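Local coordinates for protein glycerate dehydrogenase/glyoxylate reductase (Thermus thermophilus, PDB 2CUK) that probably reduces glyoxylate and hydroxypyruvate with NAD(P)H, as a member of the D-isomer specific 2-hydroxyacid dehydrogenase family, at residues L111-R116 / H246-G251; G144-L149 / R169-A174; E206-L211 / R230-D235; E214-M219 / E237-A242; E241-H246 / L269-I274. All coordinates share one frame; numbering follows the deposited sequence.

Contact 1 of 5, residues L111-R116 / H246-G251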
# COMPACT_ATOMS: atom_id res chain seq x y z
N LEU A 111 4.70 -2.34 1.27
CA LEU A 111 4.16 -1.56 2.38
C LEU A 111 3.20 -2.40 3.21
O LEU A 111 3.16 -2.27 4.43
CB LEU A 111 3.45 -0.32 1.85
CG LEU A 111 4.36 0.76 1.26
CD1 LEU A 111 3.53 1.79 0.49
CD2 LEU A 111 5.13 1.43 2.39
N ALA A 112 2.43 -3.27 2.55
CA ALA A 112 1.49 -4.12 3.26
C ALA A 112 2.22 -5.01 4.27
O ALA A 112 1.77 -5.18 5.39
CB ALA A 112 0.72 -4.98 2.28
N VAL A 113 3.34 -5.57 3.84
CA VAL A 113 4.15 -6.45 4.68
C VAL A 113 4.99 -5.67 5.69
O VAL A 113 4.93 -5.93 6.89
CB VAL A 113 5.11 -7.32 3.82
CG1 VAL A 113 6.06 -8.12 4.72
CG2 VAL A 113 4.31 -8.26 2.94
N ALA A 114 5.76 -4.70 5.20
CA ALA A 114 6.65 -3.91 6.04
C ALA A 114 5.91 -3.26 7.21
O ALA A 114 6.38 -3.21 8.33
CB ALA A 114 7.30 -2.84 5.16
N ARG A 115 4.71 -2.71 6.91
CA ARG A 115 4.00 -1.97 7.95
C ARG A 115 2.74 -2.71 8.44
O ARG A 115 1.87 -2.15 9.09
CB ARG A 115 3.61 -0.60 7.39
CG ARG A 115 4.83 0.22 6.98
CD ARG A 115 5.67 0.65 8.20
NE ARG A 115 4.80 1.08 9.30
CZ ARG A 115 4.56 2.40 9.42
NH1 ARG A 115 5.10 3.25 8.56
NH2 ARG A 115 3.77 2.84 10.40
N ARG A 116 2.67 -4.01 8.09
CA ARG A 116 1.61 -4.86 8.63
C ARG A 116 0.22 -4.25 8.46
O ARG A 116 -0.61 -4.24 9.36
CB ARG A 116 1.89 -5.08 10.11
CG ARG A 116 3.31 -5.59 10.36
CD ARG A 116 3.68 -5.58 11.85
NE ARG A 116 2.97 -6.66 12.54
CZ ARG A 116 3.28 -6.86 13.84
NH1 ARG A 116 4.18 -6.10 14.43
NH2 ARG A 116 2.64 -7.81 14.52
N HIS A 246 12.98 -16.87 9.99
CA HIS A 246 14.10 -16.23 9.31
C HIS A 246 13.71 -14.91 8.62
O HIS A 246 14.25 -13.85 8.95
CB HIS A 246 14.71 -17.18 8.28
CG HIS A 246 15.91 -16.63 7.58
ND1 HIS A 246 17.06 -16.26 8.25
CD2 HIS A 246 16.14 -16.36 6.27
CE1 HIS A 246 17.94 -15.78 7.39
NE2 HIS A 246 17.40 -15.83 6.18
N LEU A 247 12.76 -14.98 7.69
CA LEU A 247 12.31 -13.79 6.97
C LEU A 247 11.30 -12.96 7.74
O LEU A 247 10.48 -13.50 8.49
CB LEU A 247 11.68 -14.18 5.63
CG LEU A 247 12.62 -14.80 4.59
CD1 LEU A 247 11.83 -15.25 3.37
CD2 LEU A 247 13.69 -13.78 4.20
N PHE A 248 11.37 -11.64 7.58
CA PHE A 248 10.42 -10.76 8.25
C PHE A 248 9.04 -11.09 7.67
O PHE A 248 8.05 -11.15 8.39
CB PHE A 248 10.73 -9.29 7.97
CG PHE A 248 9.77 -8.33 8.63
CD1 PHE A 248 9.96 -7.91 9.94
CD2 PHE A 248 8.66 -7.85 7.93
CE1 PHE A 248 9.07 -7.03 10.54
CE2 PHE A 248 7.77 -6.97 8.52
CZ PHE A 248 7.97 -6.55 9.83
N GLY A 249 9.00 -11.31 6.35
CA GLY A 249 7.74 -11.62 5.69
C GLY A 249 7.83 -11.69 4.18
O GLY A 249 8.92 -11.57 3.60
N ALA A 250 6.69 -11.89 3.53
CA ALA A 250 6.65 -11.98 2.08
C ALA A 250 5.33 -11.48 1.51
O ALA A 250 4.27 -11.70 2.10
CB ALA A 250 6.88 -13.42 1.63
N GLY A 251 5.42 -10.80 0.37
CA GLY A 251 4.25 -10.28 -0.31
C GLY A 251 4.21 -10.92 -1.69
O GLY A 251 5.10 -10.69 -2.52
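V113 and F248 carry this contact, where the last turn of helix 99-114 lies against the start of strand 249-252. The V113 side chain points at the strand and spreads its two methyls along the backbone. CG1, anti to the backbone N (chi1 174°), sits 4.0 Å from G249 CA, while CG2 rests 3.5 Å from A250 O. G249 and G251 make this possible: a beta carbon on G249 would clash with V113 CG1, and one on G251 would crowd CG2. F248, its ring also anti to the backbone N, reaches back to the helix end. Its edge meets V113 O, which lies near the ring plane 3.4 Å from CE2, and CD2 comes to 4.1 Å from V113 CG1. The same V113 O accepts the N-H of R116, whose positive phi belongs to the Schellman motif that ends the helix. An alanine at V113 would remove both methyls and would probably loosen the packing on the G249 to G251 backbone and beside F248 CD2. V113 and F248 both also touch I224 of strand 224-227, V273 of strand 272-274 packs on V113, and A250, which points away from helix 99-114, touches L243 of helix 236-243.

Contact 2 of 5, residues G144-L149 / R169-A174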
# COMPACT_ATOMS: atom_id res chain seq x y z
N GLY A 144 16.46 4.31 4.27
CA GLY A 144 17.80 3.78 4.40
C GLY A 144 17.95 2.31 4.07
O GLY A 144 19.07 1.83 3.89
N LEU A 145 16.84 1.58 3.99
CA LEU A 145 16.90 0.16 3.67
C LEU A 145 17.22 -0.04 2.20
O LEU A 145 16.96 0.83 1.36
CB LEU A 145 15.58 -0.54 4.01
CG LEU A 145 15.36 -0.91 5.48
CD1 LEU A 145 15.37 0.33 6.35
CD2 LEU A 145 14.03 -1.64 5.62
N THR A 146 17.78 -1.21 1.89
CA THR A 146 18.14 -1.52 0.52
C THR A 146 17.18 -2.47 -0.19
O THR A 146 16.89 -3.57 0.28
CB THR A 146 19.55 -2.14 0.45
OG1 THR A 146 20.52 -1.17 0.87
CG2 THR A 146 19.88 -2.60 -0.97
N LEU A 147 16.68 -2.01 -1.34
CA LEU A 147 15.78 -2.82 -2.15
C LEU A 147 16.63 -3.45 -3.24
O LEU A 147 17.33 -2.75 -3.98
CB LEU A 147 14.69 -1.96 -2.79
CG LEU A 147 13.84 -2.66 -3.85
CD1 LEU A 147 13.01 -3.77 -3.20
CD2 LEU A 147 12.92 -1.63 -4.52
N GLY A 148 16.59 -4.77 -3.33
CA GLY A 148 17.34 -5.48 -4.34
C GLY A 148 16.37 -6.06 -5.35
O GLY A 148 15.52 -6.88 -5.00
N LEU A 149 16.50 -5.64 -6.59
CA LEU A 149 15.63 -6.11 -7.66
C LEU A 149 16.34 -7.19 -8.48
O LEU A 149 17.48 -7.01 -8.88
CB LEU A 149 15.25 -4.94 -8.57
CG LEU A 149 14.59 -3.76 -7.85
CD1 LEU A 149 14.69 -2.51 -8.71
CD2 LEU A 149 13.14 -4.10 -7.54
N ARG A 169 17.37 2.58 -0.72
CA ARG A 169 18.49 2.52 -1.60
C ARG A 169 18.23 1.39 -2.55
O ARG A 169 17.56 0.42 -2.22
CB ARG A 169 19.75 2.24 -0.78
CG ARG A 169 20.41 3.52 -0.27
CD ARG A 169 20.89 3.39 1.18
NE ARG A 169 22.29 2.95 1.23
CZ ARG A 169 23.13 3.65 2.02
NH1 ARG A 169 22.68 4.68 2.72
NH2 ARG A 169 24.40 3.27 2.13
N VAL A 170 18.70 1.51 -3.78
CA VAL A 170 18.40 0.50 -4.78
C VAL A 170 19.63 -0.17 -5.41
O VAL A 170 20.60 0.50 -5.76
CB VAL A 170 17.54 1.09 -5.92
CG1 VAL A 170 17.30 0.03 -7.00
CG2 VAL A 170 16.22 1.59 -5.36
N VAL A 171 19.55 -1.49 -5.55
CA VAL A 171 20.61 -2.28 -6.17
C VAL A 171 19.89 -3.30 -7.03
O VAL A 171 18.68 -3.50 -6.86
CB VAL A 171 21.49 -3.01 -5.12
CG1 VAL A 171 22.13 -2.00 -4.18
CG2 VAL A 171 20.66 -4.01 -4.35
N TYR A 172 20.59 -3.94 -7.95
CA TYR A 172 19.92 -4.91 -8.80
C TYR A 172 20.82 -5.94 -9.44
O TYR A 172 22.04 -5.77 -9.53
CB TYR A 172 19.13 -4.19 -9.90
CG TYR A 172 19.98 -3.67 -11.04
CD1 TYR A 172 20.07 -4.37 -12.25
CD2 TYR A 172 20.69 -2.48 -10.92
CE1 TYR A 172 20.85 -3.89 -13.31
CE2 TYR A 172 21.48 -1.99 -11.96
CZ TYR A 172 21.55 -2.70 -13.16
OH TYR A 172 22.33 -2.21 -14.19
N HIS A 173 20.20 -7.03 -9.87
CA HIS A 173 20.90 -8.10 -10.57
C HIS A 173 20.06 -8.38 -11.80
O HIS A 173 18.83 -8.31 -11.74
CB HIS A 173 21.00 -9.36 -9.72
CG HIS A 173 21.56 -10.53 -10.47
ND1 HIS A 173 22.86 -10.56 -10.94
CD2 HIS A 173 20.98 -11.68 -10.89
CE1 HIS A 173 23.05 -11.68 -11.62
NE2 HIS A 173 21.93 -12.38 -11.61
N ALA A 174 20.72 -8.70 -12.90
CA ALA A 174 20.02 -9.00 -14.15
C ALA A 174 20.99 -9.76 -15.04
O ALA A 174 22.20 -9.77 -14.78
CB ALA A 174 19.56 -7.72 -14.83
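Five backbone hydrogen bonds zip segment 144-149 to strand 169-173 in parallel register, alternating in direction along the ladder. R169 N reaches L145 O, just ahead of strand 146-150, at 2.7 Å, and L147 N returns to R169 O nearly along the C=O axis. V171 N then binds L147 O at 3.0 Å, L149 N binds V171 O, and H173 N closes the series on L149 O at 2.9 Å. The segment axes run 22° apart. T146, R169 and V171 share one face: T146 CG2, anti to its backbone N, crosses V171 at about a right angle and meets V171 CG2 at 3.7 Å. That V171 methyl takes the crowded position between N and carbonyl carbon and lies 3.6 Å from G148 CA, where glycine offers only hydrogen. On the face of L147, L149, V170 and Y172, L149 CD1 meets V170 CG1 at 4.0 Å. The two strands and helix 154-165 between them form the beta-alpha-beta unit of the Rossmann-type NAD-binding domain, and a GxGxxG pattern near L149 is consistent with that role. The helix packs on the L149 face, with V159 and A160 against L149 and L164 against V170. L190 and E193 of helix 187-193 lie on V171. Further out, T146 N is held by D195 OD2. The Y172 ring meets F184 edge-to-face, its OH bonded to K178 N, and H173 ND1 is bonded to L185 O.

Contact 3 of 5, residues E206-L211 / R230-D235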
# COMPACT_ATOMS: atom_id res chain seq x y z
N GLU A 206 16.33 -21.52 -16.51
CA GLU A 206 17.36 -20.97 -15.64
C GLU A 206 16.83 -20.30 -14.38
O GLU A 206 17.51 -20.26 -13.35
CB GLU A 206 18.22 -19.97 -16.42
CG GLU A 206 18.82 -20.52 -17.71
CD GLU A 206 17.80 -20.65 -18.84
OE1 GLU A 206 17.29 -19.61 -19.30
OE2 GLU A 206 17.52 -21.79 -19.27
N THR A 207 15.61 -19.76 -14.45
CA THR A 207 15.03 -19.08 -13.29
C THR A 207 13.97 -19.91 -12.57
O THR A 207 13.41 -19.47 -11.57
CB THR A 207 14.39 -17.73 -13.69
OG1 THR A 207 13.38 -17.96 -14.69
CG2 THR A 207 15.44 -16.78 -14.23
N HIS A 208 13.70 -21.11 -13.08
CA HIS A 208 12.71 -21.97 -12.44
C HIS A 208 13.15 -22.20 -10.99
O HIS A 208 14.21 -22.77 -10.73
CB HIS A 208 12.60 -23.30 -13.19
CG HIS A 208 11.49 -24.18 -12.71
ND1 HIS A 208 10.17 -23.76 -12.69
CD2 HIS A 208 11.49 -25.45 -12.24
CE1 HIS A 208 9.41 -24.73 -12.22
NE2 HIS A 208 10.18 -25.77 -11.94
N ARG A 209 12.32 -21.74 -10.06
CA ARG A 209 12.62 -21.87 -8.64
C ARG A 209 13.98 -21.29 -8.27
O ARG A 209 14.75 -21.88 -7.52
CB ARG A 209 12.50 -23.33 -8.21
CG ARG A 209 11.06 -23.80 -8.19
CD ARG A 209 10.90 -25.27 -7.88
NE ARG A 209 9.48 -25.63 -7.89
CZ ARG A 209 9.01 -26.86 -7.72
NH1 ARG A 209 9.85 -27.87 -7.52
NH2 ARG A 209 7.71 -27.08 -7.74
N LEU A 210 14.26 -20.11 -8.82
CA LEU A 210 15.51 -19.41 -8.55
C LEU A 210 15.61 -19.20 -7.05
O LEU A 210 16.67 -19.40 -6.45
CB LEU A 210 15.49 -18.05 -9.25
CG LEU A 210 16.77 -17.21 -9.17
CD1 LEU A 210 17.87 -17.90 -9.97
CD2 LEU A 210 16.52 -15.81 -9.71
N LEU A 211 14.50 -18.79 -6.44
CA LEU A 211 14.46 -18.57 -5.00
C LEU A 211 14.13 -19.89 -4.32
O LEU A 211 13.00 -20.11 -3.87
CB LEU A 211 13.42 -17.51 -4.64
CG LEU A 211 13.93 -16.07 -4.55
CD1 LEU A 211 14.80 -15.91 -3.31
CD2 LEU A 211 14.72 -15.72 -5.81
N ARG A 230 6.37 -14.24 -11.64
CA ARG A 230 5.86 -15.58 -11.94
C ARG A 230 5.98 -16.46 -10.70
O ARG A 230 7.03 -16.53 -10.08
CB ARG A 230 6.64 -16.21 -13.10
CG ARG A 230 6.54 -15.47 -14.43
CD ARG A 230 5.10 -15.45 -14.95
NE ARG A 230 4.58 -16.79 -15.23
CZ ARG A 230 4.91 -17.51 -16.29
NH1 ARG A 230 5.76 -17.03 -17.19
NH2 ARG A 230 4.38 -18.72 -16.47
N GLY A 231 4.89 -17.15 -10.36
CA GLY A 231 4.90 -18.00 -9.19
C GLY A 231 6.02 -19.01 -9.10
O GLY A 231 6.62 -19.18 -8.03
N ALA A 232 6.34 -19.66 -10.22
CA ALA A 232 7.38 -20.69 -10.27
C ALA A 232 8.81 -20.22 -9.99
O ALA A 232 9.73 -21.04 -9.92
CB ALA A 232 7.33 -21.42 -11.62
N LEU A 233 9.00 -18.91 -9.84
CA LEU A 233 10.34 -18.39 -9.56
C LEU A 233 10.72 -18.68 -8.11
O LEU A 233 11.89 -18.58 -7.72
CB LEU A 233 10.37 -16.87 -9.77
CG LEU A 233 10.15 -16.31 -11.18
CD1 LEU A 233 10.11 -14.78 -11.12
CD2 LEU A 233 11.26 -16.78 -12.11
N VAL A 234 9.72 -19.05 -7.31
CA VAL A 234 9.91 -19.33 -5.89
C VAL A 234 9.50 -20.74 -5.50
O VAL A 234 8.47 -21.24 -5.95
CB VAL A 234 9.06 -18.35 -5.03
CG1 VAL A 234 9.27 -18.65 -3.55
CG2 VAL A 234 9.43 -16.91 -5.35
N ASP A 235 10.30 -21.37 -4.64
CA ASP A 235 9.98 -22.70 -4.13
C ASP A 235 9.03 -22.42 -2.97
O ASP A 235 9.46 -22.11 -1.87
CB ASP A 235 11.23 -23.39 -3.58
CG ASP A 235 10.93 -24.77 -3.01
OD1 ASP A 235 9.85 -24.95 -2.40
OD2 ASP A 235 11.77 -25.68 -3.15
O HOH W 1 7.78 -23.54 -7.66
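The tight part of this loop-loop contact is backbone and leucine. R209 N binds A232 O at 2.7 Å, in the carbonyl plane but bent to 144° at the hydrogen. L211 N approaches L233 O nearly along its C=O axis at 2.9 Å, and D235 N reaches L211 O at 3.1 Å from above the carbonyl plane, so L211 and V234 form a single bridge. A type II turn from T207 to L210 brings the N-H groups of R209 and L211 round to A232 O and L233 O. L233 CD2 lies beside T207, 3.5 Å from T207 OG1, whose polar needs are met by P202 O and T204 N. L211 CB packs on V234 CG2 at 4.1 Å. On the solvent side the fit is looser. The extended R209 chain lays its CG over one face of the H208 ring, and H208 ND1 stands 3.8 Å from A232 CB. One water links the two segments, accepting from R209 NE (2.7 Å) and donating to V234 O. R209 and D235 do not make a salt bridge; instead D235 OD1 caps A238 N at the start of helix 236-243. Loops meeting beyond the C-terminal ends of adjacent parallel strands, here 196-199 and 224-227, are a feature of the Rossmann-type fold.

Contact 4 of 5, residues E214-M219 / E237-A242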
# COMPACT_ATOMS: atom_id res chain seq x y z
N GLU A 214 17.99 -22.77 -0.48
CA GLU A 214 19.31 -22.19 -0.20
C GLU A 214 19.36 -20.68 -0.36
O GLU A 214 19.96 -19.98 0.45
CB GLU A 214 20.39 -22.83 -1.08
CG GLU A 214 19.84 -23.57 -2.27
CD GLU A 214 19.15 -24.87 -1.88
OE1 GLU A 214 18.36 -25.38 -2.70
OE2 GLU A 214 19.41 -25.38 -0.77
N ARG A 215 18.72 -20.16 -1.40
CA ARG A 215 18.73 -18.73 -1.63
C ARG A 215 17.84 -17.97 -0.64
O ARG A 215 18.17 -16.86 -0.23
CB ARG A 215 18.33 -18.41 -3.07
CG ARG A 215 19.34 -18.92 -4.09
CD ARG A 215 19.30 -18.14 -5.38
NE ARG A 215 20.37 -18.55 -6.29
CZ ARG A 215 20.30 -19.59 -7.10
NH1 ARG A 215 19.21 -20.35 -7.15
NH2 ARG A 215 21.34 -19.89 -7.87
N LEU A 216 16.72 -18.57 -0.25
CA LEU A 216 15.81 -17.94 0.70
C LEU A 216 16.49 -17.76 2.05
O LEU A 216 16.38 -16.71 2.68
CB LEU A 216 14.52 -18.76 0.85
CG LEU A 216 13.55 -18.72 -0.33
CD1 LEU A 216 12.47 -19.78 -0.16
CD2 LEU A 216 12.93 -17.33 -0.44
N PHE A 217 17.19 -18.80 2.50
CA PHE A 217 17.89 -18.73 3.77
C PHE A 217 19.22 -17.98 3.65
O PHE A 217 19.90 -17.74 4.64
CB PHE A 217 18.10 -20.13 4.34
CG PHE A 217 16.87 -20.70 4.97
CD1 PHE A 217 16.46 -20.27 6.23
CD2 PHE A 217 16.10 -21.66 4.31
CE1 PHE A 217 15.29 -20.77 6.82
CE2 PHE A 217 14.93 -22.17 4.89
CZ PHE A 217 14.53 -21.73 6.15
N ALA A 218 19.58 -17.60 2.42
CA ALA A 218 20.80 -16.84 2.19
C ALA A 218 20.44 -15.37 2.37
O ALA A 218 21.31 -14.53 2.60
CB ALA A 218 21.35 -17.09 0.79
N MET A 219 19.16 -15.06 2.24
CA MET A 219 18.69 -13.69 2.42
C MET A 219 18.92 -13.32 3.89
O MET A 219 19.02 -14.20 4.74
CB MET A 219 17.21 -13.58 2.05
CG MET A 219 16.95 -13.68 0.55
SD MET A 219 15.21 -13.63 0.08
CE MET A 219 14.70 -12.03 0.80
N GLU A 237 7.13 -24.24 -0.90
CA GLU A 237 7.30 -24.96 0.36
C GLU A 237 8.48 -24.41 1.16
O GLU A 237 8.43 -24.27 2.37
CB GLU A 237 7.52 -26.44 0.04
CG GLU A 237 7.74 -27.28 1.30
CD GLU A 237 7.08 -28.63 1.11
OE1 GLU A 237 6.52 -28.87 0.05
OE2 GLU A 237 7.14 -29.44 2.04
N ALA A 238 9.57 -24.07 0.48
CA ALA A 238 10.74 -23.51 1.15
C ALA A 238 10.43 -22.13 1.73
O ALA A 238 10.94 -21.77 2.79
CB ALA A 238 11.91 -23.42 0.17
N LEU A 239 9.60 -21.35 1.03
CA LEU A 239 9.24 -20.03 1.52
C LEU A 239 8.51 -20.16 2.87
O LEU A 239 8.76 -19.38 3.78
CB LEU A 239 8.35 -19.30 0.52
CG LEU A 239 7.91 -17.89 0.95
CD1 LEU A 239 9.14 -17.02 1.20
CD2 LEU A 239 7.04 -17.28 -0.14
N VAL A 240 7.63 -21.15 2.97
CA VAL A 240 6.90 -21.38 4.22
C VAL A 240 7.90 -21.62 5.35
O VAL A 240 7.76 -21.07 6.44
CB VAL A 240 5.98 -22.63 4.11
CG1 VAL A 240 5.45 -23.00 5.51
CG2 VAL A 240 4.81 -22.35 3.17
N GLU A 241 8.91 -22.43 5.07
CA GLU A 241 9.94 -22.73 6.05
C GLU A 241 10.66 -21.47 6.53
O GLU A 241 10.81 -21.25 7.73
CB GLU A 241 10.97 -23.69 5.44
CG GLU A 241 10.42 -25.07 5.10
CD GLU A 241 11.42 -25.94 4.35
OE1 GLU A 241 12.64 -25.68 4.45
OE2 GLU A 241 10.99 -26.90 3.68
N ALA A 242 11.07 -20.64 5.57
CA ALA A 242 11.79 -19.40 5.85
C ALA A 242 10.97 -18.34 6.55
O ALA A 242 11.52 -17.46 7.23
CB ALA A 242 12.35 -18.82 4.53
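Helix 213-216, with the turn after it, and helix 236-243 come nearest at F217 and A242, whose CA atoms are 6.5 Å apart. Both helices are connections of the Rossmann-type sheet and pack on the same side of it, L216 and L239 both touching L225 of strand 224-227. No hydrogen bond joins the two segments; the contact rests on L216 and F217. L216 points at the second helix, its CG anti to the carbonyl carbon (chi1 -73°). Its CD1 probes the helix backbone, 3.5 Å from L239 N, and touches A238 CB at 3.7 Å. CD2 meets L239 CD1 at 4.1 Å, the two leucines crossing at about a right angle. The small A238 and A242 side chains are consistent with the close approach here. F217, on the more exposed side, lays its ring against E241 and A242 of the second helix, CZ 4.1 Å from E241 CB. E241 turns its carboxylate to a salt bridge with R213, while H246 meets the F217 ring with the planes at about 35°. The most intimate approach of the ring is to A242: CZ lies 3.6 Å from A242 CA, and A242 CB makes a CH-pi contact over one face, 4.2 Å from the centroid and 20° off the ring normal.

Contact 5 of 5, residues E241-H246 / L269-I274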
# COMPACT_ATOMS: atom_id res chain seq x y z
N GLU A 241 8.91 -22.43 5.07
CA GLU A 241 9.94 -22.73 6.05
C GLU A 241 10.66 -21.47 6.53
O GLU A 241 10.81 -21.25 7.73
CB GLU A 241 10.97 -23.69 5.44
CG GLU A 241 10.42 -25.07 5.10
CD GLU A 241 11.42 -25.94 4.35
OE1 GLU A 241 12.64 -25.68 4.45
OE2 GLU A 241 10.99 -26.90 3.68
N ALA A 242 11.07 -20.64 5.57
CA ALA A 242 11.79 -19.40 5.85
C ALA A 242 10.97 -18.34 6.55
O ALA A 242 11.52 -17.46 7.23
CB ALA A 242 12.35 -18.82 4.53
N LEU A 243 9.65 -18.41 6.40
CA LEU A 243 8.77 -17.42 7.02
C LEU A 243 8.49 -17.69 8.49
O LEU A 243 8.01 -16.80 9.20
CB LEU A 243 7.44 -17.35 6.26
CG LEU A 243 7.48 -16.62 4.92
CD1 LEU A 243 6.17 -16.80 4.20
CD2 LEU A 243 7.76 -15.14 5.15
N ARG A 244 8.80 -18.89 8.97
CA ARG A 244 8.52 -19.19 10.36
C ARG A 244 9.37 -18.39 11.34
O ARG A 244 8.92 -18.10 12.45
CB ARG A 244 8.66 -20.69 10.62
CG ARG A 244 7.59 -21.50 9.89
CD ARG A 244 7.48 -22.93 10.39
NE ARG A 244 6.58 -23.72 9.55
CZ ARG A 244 5.26 -23.54 9.47
NH1 ARG A 244 4.67 -22.59 10.18
NH2 ARG A 244 4.53 -24.31 8.67
N GLY A 245 10.57 -17.99 10.93
CA GLY A 245 11.42 -17.21 11.82
C GLY A 245 12.58 -16.47 11.18
O GLY A 245 13.12 -15.53 11.77
N HIS A 246 12.98 -16.87 9.99
CA HIS A 246 14.10 -16.23 9.31
C HIS A 246 13.71 -14.91 8.62
O HIS A 246 14.25 -13.85 8.95
CB HIS A 246 14.71 -17.18 8.28
CG HIS A 246 15.91 -16.63 7.58
ND1 HIS A 246 17.06 -16.26 8.25
CD2 HIS A 246 16.14 -16.36 6.27
CE1 HIS A 246 17.94 -15.78 7.39
NE2 HIS A 246 17.40 -15.83 6.18
N LEU A 269 -0.00 -17.80 7.83
CA LEU A 269 1.12 -16.98 8.30
C LEU A 269 0.79 -15.50 8.21
O LEU A 269 0.62 -14.95 7.12
CB LEU A 269 2.38 -17.28 7.47
CG LEU A 269 2.94 -18.70 7.62
CD1 LEU A 269 4.13 -18.89 6.68
CD2 LEU A 269 3.36 -18.93 9.06
N PRO A 270 0.67 -14.83 9.36
CA PRO A 270 0.35 -13.40 9.38
C PRO A 270 1.38 -12.50 8.69
O PRO A 270 1.05 -11.39 8.29
CB PRO A 270 0.19 -13.09 10.87
CG PRO A 270 1.05 -14.13 11.53
CD PRO A 270 0.75 -15.36 10.73
N ASN A 271 2.62 -12.98 8.55
CA ASN A 271 3.65 -12.17 7.89
C ASN A 271 3.73 -12.44 6.39
O ASN A 271 4.68 -12.04 5.72
CB ASN A 271 5.02 -12.39 8.56
CG ASN A 271 5.50 -13.83 8.50
OD1 ASN A 271 4.71 -14.77 8.49
ND2 ASN A 271 6.82 -14.00 8.50
N ALA A 272 2.71 -13.11 5.86
CA ALA A 272 2.63 -13.39 4.43
C ALA A 272 1.37 -12.72 3.89
O ALA A 272 0.29 -12.88 4.44
CB ALA A 272 2.56 -14.90 4.17
N VAL A 273 1.52 -11.94 2.82
CA VAL A 273 0.39 -11.27 2.20
C VAL A 273 0.27 -11.82 0.78
O VAL A 273 1.15 -11.59 -0.06
CB VAL A 273 0.57 -9.73 2.18
CG1 VAL A 273 -0.53 -9.06 1.36
CG2 VAL A 273 0.54 -9.19 3.61
N ILE A 274 -0.80 -12.56 0.52
CA ILE A 274 -1.01 -13.15 -0.79
C ILE A 274 -2.21 -12.51 -1.51
O ILE A 274 -3.33 -12.51 -1.00
CB ILE A 274 -1.27 -14.69 -0.69
CG1 ILE A 274 0.00 -15.43 -0.25
CG2 ILE A 274 -1.70 -15.24 -2.03
CD1 ILE A 274 0.71 -14.81 0.95
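The carboxamide of N271 is turned so that the backbone oxygen of L243 lies almost in its plane, 15° out. ND2 donates along that plane to a lone pair of L243 O at 3.1 Å, with an N-H...O angle of 159°. L243 CD2 sits close to the same nitrogen, 3.7 Å from ND2. The other flat group, the R244 guanidinium, lies at a slant to L269, its NH1 4.0 Å from L269 CD2. The N271 side chain takes the crowded position between N and carbonyl carbon (chi1 61°), which carries the amide from the turn toward the helix. A type I turn from L269 to A272 directs both L269 and N271 at L243. L243, with CG anti to the carbonyl carbon, lies against both: its CB meets L269 CD1 at 3.7 Å, and its CD1 lies against L269 CD1 and A272 CB, the latter at 4.1 Å. The contact thus joins the C-terminal part of helix 236-243 to the turn that leads into strand 272-274, the last strand of the Rossmann-type sheet, and R244 lies on its exposed side. N271 ND2 also binds F248 O, so one amide nitrogen bridges two backbone carbonyls. A leucine at N271 would take this donor from both carbonyls and would probably loosen the link between helix and turn. A neutral amide thus serves L243 O and F248 O together, and a carbonyl near the C-terminal part of a helix is likely to be a somewhat stronger acceptor.

In the fold
Contacts 1, 4 and 5 form one continuous cluster on the sheet of the NAD-binding domain. Contacts 1 and 5 have centres 8 Å apart, share H246 and are stitched by A250 O to V273 N (2.8 Å) between neighbouring strands. Contact 4 shares E241 and A242 with contact 5, centres 10 Å apart, and H246 NE2, of contacts 1 and 5, meets M219 O of contact 4 at 2.7 Å. Contact 3 joins the cluster through contact 4, centres 12 Å apart, where L210 O meets R215 NH1. Contact 2 stands apart: it lies on the same sheet as contact 1, at the edge strand 169-173, nearest atoms about 7 Å apart, and lies near the putative nucleotide-binding glycine pattern.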